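Local coordinates for protein xylulose kinase (Bifidobacterium adolescentis ATCC 15703, PDB 3I8B) that probably phosphorylates D-xylulose at the expense of ATP, giving D-xylulose 5-phosphate and ADP, as a sugar kinase of the FGGY family, at residues A[160-165]-A[187-192]; A[210-215]-A[237-242]; A[287-292]-A[426-431]; A[298-303]-A[325-330]. All coordinates share one frame; numbering follows the deposited sequence.

Contact 1: residues A[160-165]-A[187-192]; sequences KIAAIC and AHLEAL. With MG (magnesium ion), chain B.
L189 and L192 reach across to A162, A163 and C165, and apolar methyl and sulfur contacts carry the whole contact; no hydrogen bond joins the two segments. In L189, CG stands anti to the carbonyl carbon (chi1 -67°); CD1 rests 3.7 Å from A162 CB, while CD1 and CD2 both touch A163 CB, each at 4.1 Å. L192 splits its two methyls: CD1 lies 3.9 Å from A163 CB, while CD2 meets C165 SG at 4.0 Å, the sulfur lying between its backbone N and carbonyl carbon (chi1 68°). A163 CB is therefore shared by both leucines. A162 and A163 both face L80 of strand 78-80, a classic beta bulge, consistent with both methyls lying on the leucine side. Opposite them, a 3-10 turn at 189-191, with L192 N bonded to L189 O, sets the two leucines on the same flank. Carbonyls in and just after this turn serve a magnesium ion: E190 O binds it at 2.3 Å and L192 O at 2.5 Å, with T241 OG1 and water 1 as further ligands. The E190 carboxylate reaches the metal through that water, which donates to OE1 at 3.1 Å. W173 of helix 167-175 packs on both leucines.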
loop_
_atom_site.group_PDB
_atom_site.type_symbol
_atom_site.label_atom_id
_atom_site.label_comp_id
_atom_site.label_asym_id
_atom_site.label_seq_id
_atom_site.Cartn_x
_atom_site.Cartn_y
_atom_site.Cartn_z
ATOM N N LYS A 160 18.728 16.450 -13.829
ATOM C CA LYS A 160 19.508 16.659 -12.590
ATOM C C LYS A 160 19.454 15.460 -11.630
ATOM O O LYS A 160 20.153 15.431 -10.618
ATOM C CB LYS A 160 19.014 17.903 -11.835
ATOM C CG LYS A 160 19.107 19.222 -12.597
ATOM C CD LYS A 160 18.713 20.383 -11.679
ATOM C CE LYS A 160 18.374 21.635 -12.472
ATOM N NZ LYS A 160 18.133 22.818 -11.591
ATOM N N ILE A 161 18.580 14.505 -11.910
ATOM C CA ILE A 161 18.393 13.376 -11.007
ATOM C C ILE A 161 19.719 12.657 -10.757
ATOM O O ILE A 161 20.348 12.185 -11.701
ATOM C CB ILE A 161 17.364 12.381 -11.566
ATOM C CG1 ILE A 161 16.008 13.065 -11.730
ATOM C CG2 ILE A 161 17.212 11.173 -10.629
ATOM C CD1 ILE A 161 14.862 12.123 -12.010
ATOM N N ALA A 162 20.154 12.608 -9.497
ATOM C CA ALA A 162 21.278 11.766 -9.095
ATOM C C ALA A 162 20.810 10.548 -8.284
ATOM O O ALA A 162 21.510 9.536 -8.195
ATOM C CB ALA A 162 22.307 12.574 -8.322
ATOM N N ALA A 163 19.628 10.651 -7.681
ATOM C CA ALA A 163 19.060 9.541 -6.920
ATOM C C ALA A 163 17.533 9.604 -6.924
ATOM O O ALA A 163 16.945 10.678 -6.942
ATOM C CB ALA A 163 19.606 9.524 -5.458
ATOM N N ILE A 164 16.892 8.443 -6.915
ATOM C CA ILE A 164 15.451 8.389 -6.755
ATOM C C ILE A 164 15.166 7.530 -5.538
ATOM O O ILE A 164 15.736 6.458 -5.414
ATOM C CB ILE A 164 14.763 7.728 -7.965
ATOM C CG1 ILE A 164 15.284 8.312 -9.290
ATOM C CG2 ILE A 164 13.251 7.902 -7.861
ATOM C CD1 ILE A 164 14.790 7.551 -10.505
ATOM N N CYS A 165 14.276 7.989 -4.649
ATOM C CA CYS A 165 13.899 7.188 -3.488
ATOM C C CYS A 165 12.465 7.453 -3.042
ATOM O O CYS A 165 11.800 8.367 -3.534
ATOM C CB CYS A 165 14.885 7.396 -2.320
ATOM S SG CYS A 165 14.800 9.068 -1.613
ATOM N N ALA A 187 27.661 13.973 -0.890
ATOM C CA ALA A 187 26.264 13.888 -0.458
ATOM C C ALA A 187 25.918 12.535 0.204
ATOM O O ALA A 187 24.878 12.401 0.848
ATOM C CB ALA A 187 25.316 14.154 -1.642
ATOM N N HIS A 188 26.781 11.540 0.037
ATOM C CA HIS A 188 26.493 10.193 0.539
ATOM C C HIS A 188 25.131 9.660 0.075
ATOM O O HIS A 188 24.394 9.070 0.868
ATOM C CB HIS A 188 26.558 10.157 2.067
ATOM C CG HIS A 188 27.936 10.356 2.611
ATOM N ND1 HIS A 188 28.367 11.558 3.130
ATOM C CD2 HIS A 188 28.997 9.513 2.684
ATOM C CE1 HIS A 188 29.625 11.443 3.519
ATOM N NE2 HIS A 188 30.030 10.211 3.261
ATOM N N LEU A 189 24.788 9.870 -1.194
ATOM C CA LEU A 189 23.539 9.325 -1.725
ATOM C C LEU A 189 23.519 7.796 -1.618
ATOM O O LEU A 189 22.459 7.190 -1.437
ATOM C CB LEU A 189 23.303 9.770 -3.174
ATOM C CG LEU A 189 23.042 11.266 -3.362
ATOM C CD1 LEU A 189 23.036 11.646 -4.845
ATOM C CD2 LEU A 189 21.730 11.687 -2.665
ATOM N N GLU A 190 24.696 7.179 -1.705
ATOM C CA GLU A 190 24.787 5.724 -1.575
ATOM C C GLU A 190 24.423 5.212 -0.198
ATOM O O GLU A 190 24.290 4.020 -0.028
ATOM C CB GLU A 190 26.169 5.195 -1.964
ATOM C CG GLU A 190 26.448 5.275 -3.460
ATOM C CD GLU A 190 25.781 4.156 -4.274
ATOM O OE1 GLU A 190 25.004 3.348 -3.692
ATOM O OE2 GLU A 190 26.048 4.093 -5.505
ATOM N N ALA A 191 24.287 6.089 0.795
ATOM C CA ALA A 191 23.823 5.636 2.104
ATOM C C ALA A 191 22.328 5.301 2.076
ATOM O O ALA A 191 21.809 4.713 3.022
ATOM C CB ALA A 191 24.111 6.690 3.189
ATOM N N LEU A 192 21.631 5.689 1.002
ATOM C CA LEU A 192 20.208 5.371 0.875
ATOM C C LEU A 192 19.925 3.861 0.933
ATOM O O LEU A 192 20.603 3.066 0.304
ATOM C CB LEU A 192 19.636 5.955 -0.426
ATOM C CG LEU A 192 19.355 7.457 -0.464
ATOM C CD1 LEU A 192 19.234 7.997 -1.896
ATOM C CD2 LEU A 192 18.088 7.767 0.330
HETATM MG MG MG B . 22.891 2.301 -0.535
HETATM O O HOH W 1 22.118 3.210 -2.519
#

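Contact 2: residues A[210-215]-A[237-242]. With MG (magnesium ion), chain B.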
loop_
_atom_site.group_PDB
_atom_site.type_symbol
_atom_site.label_atom_id
_atom_site.label_comp_id
_atom_site.label_asym_id
_atom_site.label_seq_id
_atom_site.Cartn_x
_atom_site.Cartn_y
_atom_site.Cartn_z
ATOM N N ASN A 210 15.091 -9.803 -7.009
ATOM C CA ASN A 210 15.836 -8.737 -6.339
ATOM C C ASN A 210 16.661 -7.892 -7.317
ATOM O O ASN A 210 17.846 -7.641 -7.099
ATOM C CB ASN A 210 16.723 -9.297 -5.218
ATOM C CG ASN A 210 17.277 -8.209 -4.316
ATOM O OD1 ASN A 210 16.611 -7.208 -4.049
ATOM N ND2 ASN A 210 18.504 -8.398 -3.841
ATOM N N GLU A 211 16.017 -7.455 -8.397
ATOM C CA GLU A 211 16.684 -6.645 -9.410
ATOM C C GLU A 211 15.945 -5.354 -9.690
ATOM O O GLU A 211 14.734 -5.361 -9.990
ATOM C CB GLU A 211 16.779 -7.414 -10.738
ATOM C CG GLU A 211 17.327 -8.826 -10.637
ATOM C CD GLU A 211 18.843 -8.872 -10.680
ATOM O OE1 GLU A 211 19.389 -9.829 -11.278
ATOM O OE2 GLU A 211 19.487 -7.952 -10.125
ATOM N N TYR A 212 16.680 -4.251 -9.643
ATOM C CA TYR A 212 16.199 -3.018 -10.266
ATOM C C TYR A 212 16.269 -3.145 -11.784
ATOM O O TYR A 212 17.257 -3.653 -12.328
ATOM C CB TYR A 212 17.041 -1.824 -9.827
ATOM C CG TYR A 212 16.711 -1.306 -8.443
ATOM C CD1 TYR A 212 15.440 -0.867 -8.134
ATOM C CD2 TYR A 212 17.688 -1.231 -7.459
ATOM C CE1 TYR A 212 15.138 -0.383 -6.865
ATOM C CE2 TYR A 212 17.393 -0.745 -6.191
ATOM C CZ TYR A 212 16.121 -0.326 -5.903
ATOM O OH TYR A 212 15.834 0.171 -4.640
ATOM N N ARG A 213 15.211 -2.696 -12.454
ATOM C CA ARG A 213 15.125 -2.701 -13.906
ATOM C C ARG A 213 15.469 -1.300 -14.419
ATOM O O ARG A 213 14.589 -0.485 -14.692
ATOM C CB ARG A 213 13.714 -3.110 -14.335
ATOM C CG ARG A 213 13.407 -4.579 -14.085
ATOM C CD ARG A 213 14.177 -5.475 -15.070
ATOM N NE ARG A 213 13.894 -5.109 -16.465
ATOM C CZ ARG A 213 12.942 -5.665 -17.213
ATOM N NH1 ARG A 213 12.181 -6.641 -16.731
ATOM N NH2 ARG A 213 12.765 -5.260 -18.457
ATOM N N ARG A 214 16.760 -1.025 -14.527
ATOM C CA ARG A 214 17.224 0.291 -14.931
ATOM C C ARG A 214 16.864 0.601 -16.379
ATOM O O ARG A 214 16.831 1.758 -16.773
ATOM C CB ARG A 214 18.730 0.424 -14.681
ATOM C CG ARG A 214 19.080 0.526 -13.188
ATOM C CD ARG A 214 20.583 0.398 -12.936
ATOM N NE ARG A 214 20.880 0.418 -11.502
ATOM C CZ ARG A 214 21.063 1.531 -10.794
ATOM N NH1 ARG A 214 20.984 2.728 -11.381
ATOM N NH2 ARG A 214 21.303 1.453 -9.494
ATOM N N ASP A 215 16.595 -0.442 -17.163
ATOM C CA ASP A 215 16.118 -0.260 -18.536
ATOM C C ASP A 215 14.719 0.372 -18.602
ATOM O O ASP A 215 14.396 1.087 -19.553
ATOM C CB ASP A 215 16.130 -1.593 -19.306
ATOM C CG ASP A 215 15.297 -2.675 -18.629
ATOM O OD1 ASP A 215 15.438 -2.878 -17.400
ATOM O OD2 ASP A 215 14.510 -3.344 -19.333
ATOM N N ILE A 237 22.271 6.621 -11.957
ATOM C CA ILE A 237 21.377 7.015 -10.856
ATOM C C ILE A 237 21.530 6.118 -9.622
ATOM O O ILE A 237 21.603 4.893 -9.747
ATOM C CB ILE A 237 19.897 7.036 -11.331
ATOM C CG1 ILE A 237 19.641 8.289 -12.177
ATOM C CG2 ILE A 237 18.923 6.989 -10.135
ATOM C CD1 ILE A 237 18.368 8.200 -13.026
ATOM N N VAL A 238 21.605 6.726 -8.438
ATOM C CA VAL A 238 21.708 5.944 -7.211
ATOM C C VAL A 238 20.291 5.548 -6.800
ATOM O O VAL A 238 19.417 6.400 -6.750
ATOM C CB VAL A 238 22.393 6.729 -6.059
ATOM C CG1 VAL A 238 22.317 5.931 -4.755
ATOM C CG2 VAL A 238 23.846 7.044 -6.409
ATOM N N LEU A 239 20.076 4.254 -6.566
ATOM C CA LEU A 239 18.799 3.706 -6.121
ATOM C C LEU A 239 19.048 3.093 -4.743
ATOM O O LEU A 239 20.142 2.614 -4.481
ATOM C CB LEU A 239 18.290 2.630 -7.098
ATOM C CG LEU A 239 18.064 3.061 -8.561
ATOM C CD1 LEU A 239 17.613 1.878 -9.449
ATOM C CD2 LEU A 239 17.091 4.222 -8.654
ATOM N N PRO A 240 18.054 3.134 -3.844
ATOM C CA PRO A 240 18.372 2.596 -2.508
ATOM C C PRO A 240 18.670 1.089 -2.496
ATOM O O PRO A 240 17.999 0.313 -3.180
ATOM C CB PRO A 240 17.116 2.919 -1.678
ATOM C CG PRO A 240 16.441 4.057 -2.438
ATOM C CD PRO A 240 16.744 3.808 -3.889
ATOM N N THR A 241 19.680 0.704 -1.716
ATOM C CA THR A 241 20.006 -0.695 -1.474
ATOM C C THR A 241 18.830 -1.366 -0.818
ATOM O O THR A 241 18.371 -0.934 0.242
ATOM C CB THR A 241 21.188 -0.838 -0.493
ATOM O OG1 THR A 241 22.289 -0.079 -0.978
ATOM C CG2 THR A 241 21.608 -2.290 -0.380
ATOM N N VAL A 242 18.369 -2.443 -1.431
ATOM C CA VAL A 242 17.208 -3.155 -0.935
ATOM C C VAL A 242 17.636 -4.129 0.166
ATOM O O VAL A 242 18.355 -5.097 -0.083
ATOM C CB VAL A 242 16.472 -3.872 -2.079
ATOM C CG1 VAL A 242 15.245 -4.627 -1.534
ATOM C CG2 VAL A 242 16.051 -2.853 -3.135
HETATM MG MG MG B . 22.891 2.301 -0.535
HETATM O O HOH W 2 19.611 -6.109 -2.096
HETATM O O HOH W 3 22.362 2.391 -6.977
HETATM O O HOH W 1 22.118 3.210 -2.519
#
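A magnesium site and the stretch leading into strand 241-243 are backed here by the short strand 211-212 and the start of helix 214-225, through Y212 and R214. The Y212 ring lies with one face under L239: CD1 sits 3.7 Å from the ring centroid, 22° off the normal and shifted toward the rim, a CH-pi contact. At its far end Y212 OH donates to P240 O at 2.6 Å, in the carbonyl plane and on a lone pair, while V242 CG2 touches OH at 3.4 Å. R214 runs extended from CG to NE and meets L239 tip to tip, with the same CD1 over the centre of its guanidinium. L239 CD1 thus fits between a phenol ring and a guanidinium. R214 NH1 bonds I237 O at 2.8 Å, nearly straight at 170°, and also A234 O, so one nitrogen holds two carbonyls at the end of helix 227-236. Water 2 links N210 ND2 to V242 O, and N210 OD1 is held by Y205. T241 OG1 binds magnesium at 2.5 Å, and metal-bound water 1 donates to L239 O at 2.8 Å. Just before Y212 in the chain, N210 and E211 form a G1 beta bulge opposite D206; this bulged hairpin, 205-206/211-212, and the helix start thus hold the backbone whose other side supplies T241 to the magnesium site.

Contact 3: residues A[287-292]-A[426-431]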
loop_
_atom_site.group_PDB
_atom_site.type_symbol
_atom_site.label_atom_id
_atom_site.label_comp_id
_atom_site.label_asym_id
_atom_site.label_seq_id
_atom_site.Cartn_x
_atom_site.Cartn_y
_atom_site.Cartn_z
ATOM N N GLY A 287 -1.186 -16.503 4.331
ATOM C CA GLY A 287 -2.528 -17.059 4.397
ATOM C C GLY A 287 -3.564 -16.105 4.970
ATOM O O GLY A 287 -4.773 -16.295 4.805
ATOM N N ASP A 288 -3.083 -15.076 5.654
ATOM C CA ASP A 288 -3.937 -14.033 6.195
ATOM C C ASP A 288 -4.235 -13.005 5.102
ATOM O O ASP A 288 -3.365 -12.671 4.296
ATOM C CB ASP A 288 -3.238 -13.312 7.357
ATOM C CG ASP A 288 -3.142 -14.163 8.620
ATOM O OD1 ASP A 288 -3.890 -15.151 8.749
ATOM O OD2 ASP A 288 -2.311 -13.834 9.486
ATOM N N VAL A 289 -5.463 -12.509 5.081
ATOM C CA VAL A 289 -5.772 -11.334 4.300
ATOM C C VAL A 289 -6.407 -10.306 5.216
ATOM O O VAL A 289 -7.085 -10.656 6.189
ATOM C CB VAL A 289 -6.717 -11.647 3.130
ATOM C CG1 VAL A 289 -8.093 -12.008 3.655
ATOM C CG2 VAL A 289 -6.787 -10.451 2.177
ATOM N N SER A 290 -6.159 -9.035 4.926
ATOM C CA SER A 290 -6.832 -7.964 5.627
ATOM C C SER A 290 -7.701 -7.232 4.622
ATOM O O SER A 290 -7.298 -7.029 3.474
ATOM C CB SER A 290 -5.822 -6.998 6.235
ATOM O OG SER A 290 -5.197 -6.217 5.230
ATOM N N ILE A 291 -8.894 -6.845 5.057
ATOM C CA ILE A 291 -9.746 -5.982 4.268
ATOM C C ILE A 291 -9.865 -4.645 4.972
ATOM O O ILE A 291 -10.450 -4.543 6.050
ATOM C CB ILE A 291 -11.148 -6.587 4.098
ATOM C CG1 ILE A 291 -11.079 -7.803 3.175
ATOM C CG2 ILE A 291 -12.107 -5.535 3.559
ATOM C CD1 ILE A 291 -12.200 -8.781 3.377
ATOM N N SER A 292 -9.281 -3.618 4.378
ATOM C CA SER A 292 -9.406 -2.281 4.922
ATOM C C SER A 292 -10.540 -1.601 4.169
ATOM O O SER A 292 -10.444 -1.345 2.968
ATOM C CB SER A 292 -8.102 -1.512 4.755
ATOM O OG SER A 292 -8.087 -0.367 5.580
ATOM N N THR A 426 -6.750 -18.137 4.433
ATOM C CA THR A 426 -7.337 -19.012 5.449
ATOM C C THR A 426 -7.845 -18.271 6.692
ATOM O O THR A 426 -8.431 -18.870 7.590
ATOM C CB THR A 426 -6.348 -20.128 5.862
ATOM O OG1 THR A 426 -5.095 -19.550 6.257
ATOM C CG2 THR A 426 -6.118 -21.087 4.700
ATOM N N ARG A 427 -7.623 -16.966 6.732
ATOM C CA ARG A 427 -8.139 -16.131 7.804
ATOM C C ARG A 427 -8.304 -14.702 7.299
ATOM O O ARG A 427 -7.458 -14.202 6.552
ATOM C CB ARG A 427 -7.189 -16.155 9.004
ATOM C CG ARG A 427 -7.672 -15.372 10.217
ATOM C CD ARG A 427 -6.716 -15.586 11.390
ATOM N NE ARG A 427 -5.463 -14.863 11.196
ATOM C CZ ARG A 427 -5.019 -13.902 12.002
ATOM N NH1 ARG A 427 -5.711 -13.569 13.086
ATOM N NH2 ARG A 427 -3.868 -13.294 11.737
ATOM N N ILE A 428 -9.384 -14.054 7.721
ATOM C CA ILE A 428 -9.728 -12.702 7.273
ATOM C C ILE A 428 -9.733 -11.726 8.439
ATOM O O ILE A 428 -10.392 -11.973 9.449
ATOM C CB ILE A 428 -11.147 -12.658 6.672
ATOM C CG1 ILE A 428 -11.338 -13.762 5.634
ATOM C CG2 ILE A 428 -11.451 -11.272 6.077
ATOM C CD1 ILE A 428 -12.759 -13.830 5.086
ATOM N N LEU A 429 -9.013 -10.616 8.293
ATOM C CA LEU A 429 -9.076 -9.531 9.259
ATOM C C LEU A 429 -9.815 -8.371 8.611
ATOM O O LEU A 429 -9.589 -8.070 7.444
ATOM C CB LEU A 429 -7.675 -9.081 9.683
ATOM C CG LEU A 429 -6.891 -10.036 10.587
ATOM C CD1 LEU A 429 -6.606 -11.334 9.873
ATOM C CD2 LEU A 429 -5.601 -9.387 11.072
ATOM N N LEU A 430 -10.701 -7.732 9.366
ATOM C CA LEU A 430 -11.477 -6.621 8.851
ATOM C C LEU A 430 -11.158 -5.368 9.649
ATOM O O LEU A 430 -11.392 -5.316 10.863
ATOM C CB LEU A 430 -12.971 -6.931 8.931
ATOM C CG LEU A 430 -13.903 -5.783 8.542
ATOM C CD1 LEU A 430 -13.751 -5.439 7.050
ATOM C CD2 LEU A 430 -15.354 -6.126 8.882
ATOM N N ILE A 431 -10.626 -4.365 8.961
ATOM C CA ILE A 431 -10.227 -3.114 9.593
ATOM C C ILE A 431 -10.789 -1.926 8.833
ATOM O O ILE A 431 -11.520 -2.088 7.853
ATOM C CB ILE A 431 -8.698 -2.970 9.623
ATOM C CG1 ILE A 431 -8.135 -3.131 8.205
ATOM C CG2 ILE A 431 -8.088 -3.976 10.591
ATOM C CD1 ILE A 431 -6.611 -3.089 8.122
#
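D288 and R427 sit side by side on one face of a parallel strand pair, and R427 grips the carboxylate side-on: NE bonds OD1 at 2.9 Å and NH2 bonds OD2 at 2.8 Å. Both oxygens lie close to the guanidinium plane but are met from above the carboxylate plane, the two planes standing 60° apart. The R427 chain bends at chi3 (74°), turning NE toward D288. L429 CD1 lies over the centre of one guanidinium face, and A285 N bonds D288 OD2 as a second partner. Beyond this salt bridge the backbones bond in register, V289 N to R427 O, L429 N to V289 O, I291 N to L429 O and I431 N to I291 O. T426 N adds a bond to G287 O at 2.7 Å. On the face of V289 and I291, I291 CD1 lies 3.7 Å from I428 CG2, the two side chains pointing the same way, and I291 CG2 is 3.9 Å from L430 CD1. Helix 396-420 covers this face, L415 touching both I291 and I428. In the mixed sheet of the actin-like C-terminal domain, strand 297-301 flanks 288-293 antiparallel, and strand 452-455 flanks 427-431 parallel.

Contact 4: residues A[298-303]-A[325-330]; sequences VAAAIS and LPLACT
L325 opens the contact by pointing its CD1 at A300 CB, 4.1 Å away, although its side chain sets off away from the other strand; CG anti to the backbone N (chi1 -167°) and the turn at chi2 bring the methyl back. L325 CA also donates a CA-H...O contact to A301 O. P326 has no N-H to offer that same carbonyl, and its ring lies against the oxygen instead: CD is 3.1 Å from A301 O and 3.6 Å from S303 CB, and CG packs against A301 CB. P326 O still accepts from A301 N, at a rather long 3.2 Å. L327 follows, paired with A300 across a non-hydrogen-bonded site. Its CD1 touches both A300 CB, at 3.5 Å, and V298 CG1, at 3.7 Å. A328 and A299 form the hydrogen-bonded pair, A299 N to A328 O at 2.9 Å and A328 N to A299 O at 2.8 Å, with their methyls together on the opposite face from L327. C329 and V298 form the next non-hydrogen-bonded pair, their side chains meeting at SG and CG2. T330 ends the segment, its OG1 bonded to Q411 of helix 396-420. These antiparallel strands belong to the seven-stranded mixed sheet of the C-terminal domain. Strand 288-293 borders 297-301, and strand 315-318 borders 324-330 at the sheet edge. Helix 396-420 packs on A301 and P326 through I418, whereas N275 of helix 274-281 touches V298, L325 and L327 on the other face.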
loop_
_atom_site.group_PDB
_atom_site.type_symbol
_atom_site.label_atom_id
_atom_site.label_comp_id
_atom_site.label_asym_id
_atom_site.label_seq_id
_atom_site.Cartn_x
_atom_site.Cartn_y
_atom_site.Cartn_z
ATOM N N VAL A 298 -9.228 -1.895 0.357
ATOM C CA VAL A 298 -7.943 -2.535 0.081
ATOM C C VAL A 298 -7.929 -3.934 0.681
ATOM O O VAL A 298 -7.989 -4.089 1.898
ATOM C CB VAL A 298 -6.771 -1.758 0.701
ATOM C CG1 VAL A 298 -5.475 -2.508 0.484
ATOM C CG2 VAL A 298 -6.680 -0.364 0.108
ATOM N N ALA A 299 -7.873 -4.947 -0.178
ATOM C CA ALA A 299 -7.681 -6.325 0.259
ATOM C C ALA A 299 -6.223 -6.753 0.042
ATOM O O ALA A 299 -5.756 -6.837 -1.092
ATOM C CB ALA A 299 -8.623 -7.256 -0.486
ATOM N N ALA A 300 -5.508 -7.010 1.132
ATOM C CA ALA A 300 -4.102 -7.365 1.057
ATOM C C ALA A 300 -3.878 -8.702 1.749
ATOM O O ALA A 300 -4.219 -8.874 2.923
ATOM C CB ALA A 300 -3.250 -6.282 1.699
ATOM N N ALA A 301 -3.327 -9.658 1.011
ATOM C CA ALA A 301 -3.055 -10.974 1.570
ATOM C C ALA A 301 -1.557 -11.210 1.567
ATOM O O ALA A 301 -0.832 -10.674 0.721
ATOM C CB ALA A 301 -3.767 -12.066 0.757
ATOM N N ILE A 302 -1.095 -12.012 2.515
ATOM C CA ILE A 302 0.292 -12.431 2.516
ATOM C C ILE A 302 0.422 -13.763 1.802
ATOM O O ILE A 302 -0.232 -14.744 2.165
ATOM C CB ILE A 302 0.834 -12.516 3.929
ATOM C CG1 ILE A 302 0.668 -11.151 4.589
ATOM C CG2 ILE A 302 2.310 -12.947 3.925
ATOM C CD1 ILE A 302 0.426 -11.247 6.023
ATOM N N SER A 303 1.288 -13.773 0.789
ATOM C CA SER A 303 1.470 -14.901 -0.112
ATOM C C SER A 303 2.892 -15.453 0.009
ATOM O O SER A 303 3.872 -14.703 -0.020
ATOM C CB SER A 303 1.201 -14.445 -1.554
ATOM O OG SER A 303 1.529 -15.450 -2.496
ATOM N N LEU A 325 2.863 -9.704 -1.054
ATOM C CA LEU A 325 1.664 -8.950 -0.709
ATOM C C LEU A 325 0.798 -8.626 -1.945
ATOM O O LEU A 325 0.786 -7.490 -2.440
ATOM C CB LEU A 325 2.057 -7.650 0.005
ATOM C CG LEU A 325 0.928 -6.882 0.703
ATOM C CD1 LEU A 325 0.632 -7.538 2.032
ATOM C CD2 LEU A 325 1.310 -5.425 0.905
ATOM N N PRO A 326 0.090 -9.635 -2.467
ATOM C CA PRO A 326 -0.925 -9.336 -3.487
ATOM C C PRO A 326 -1.912 -8.335 -2.916
ATOM O O PRO A 326 -2.481 -8.575 -1.854
ATOM C CB PRO A 326 -1.620 -10.692 -3.701
ATOM C CG PRO A 326 -1.230 -11.523 -2.474
ATOM C CD PRO A 326 0.190 -11.083 -2.222
ATOM N N LEU A 327 -2.115 -7.224 -3.614
ATOM C CA LEU A 327 -2.904 -6.131 -3.073
ATOM C C LEU A 327 -3.992 -5.703 -4.053
ATOM O O LEU A 327 -3.698 -5.328 -5.187
ATOM C CB LEU A 327 -2.001 -4.944 -2.766
ATOM C CG LEU A 327 -2.713 -3.835 -1.997
ATOM C CD1 LEU A 327 -2.200 -3.794 -0.573
ATOM C CD2 LEU A 327 -2.473 -2.502 -2.691
ATOM N N ALA A 328 -5.240 -5.760 -3.600
ATOM C CA ALA A 328 -6.390 -5.498 -4.446
ATOM C C ALA A 328 -7.141 -4.260 -3.992
ATOM O O ALA A 328 -7.831 -4.285 -2.969
ATOM C CB ALA A 328 -7.318 -6.696 -4.443
ATOM N N CYS A 329 -7.024 -3.180 -4.756
ATOM C CA CYS A 329 -7.766 -1.962 -4.450
ATOM C C CYS A 329 -9.139 -1.950 -5.117
ATOM O O CYS A 329 -9.273 -2.311 -6.281
ATOM C CB CYS A 329 -6.982 -0.721 -4.878
ATOM S SG CYS A 329 -5.394 -0.578 -4.062
ATOM N N THR A 330 -10.155 -1.548 -4.360
ATOM C CA THR A 330 -11.486 -1.359 -4.909
ATOM C C THR A 330 -11.885 0.111 -4.771
ATOM O O THR A 330 -11.763 0.703 -3.696
ATOM C CB THR A 330 -12.517 -2.274 -4.210
ATOM O OG1 THR A 330 -12.309 -2.243 -2.788
ATOM C CG2 THR A 330 -12.385 -3.714 -4.709
#

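Contacts 1 and 2 form one unit around the magnesium ion, with centres 12 Å apart: both supply ligands, water 1 serves both, and A162 O probably accepts a hydrogen bond from V238 N at 2.8 Å. Contacts 3 and 4, centres 9 Å apart, are neighbours in one sheet, contact 4 nested within the chain loop that contact 3 closes; a probable hydrogen bond from S290 N to A300 O, at 2.8 Å, helps join them. The two groups lie well apart, nearest atoms of contacts 2 and 4 being about 13 Å distant. Contact 4 is near the predicted active site: side chain to side chain, L327 is about 7 Å from the proton acceptor D274 and L325 about 5 Å from the substrate-binding Q74.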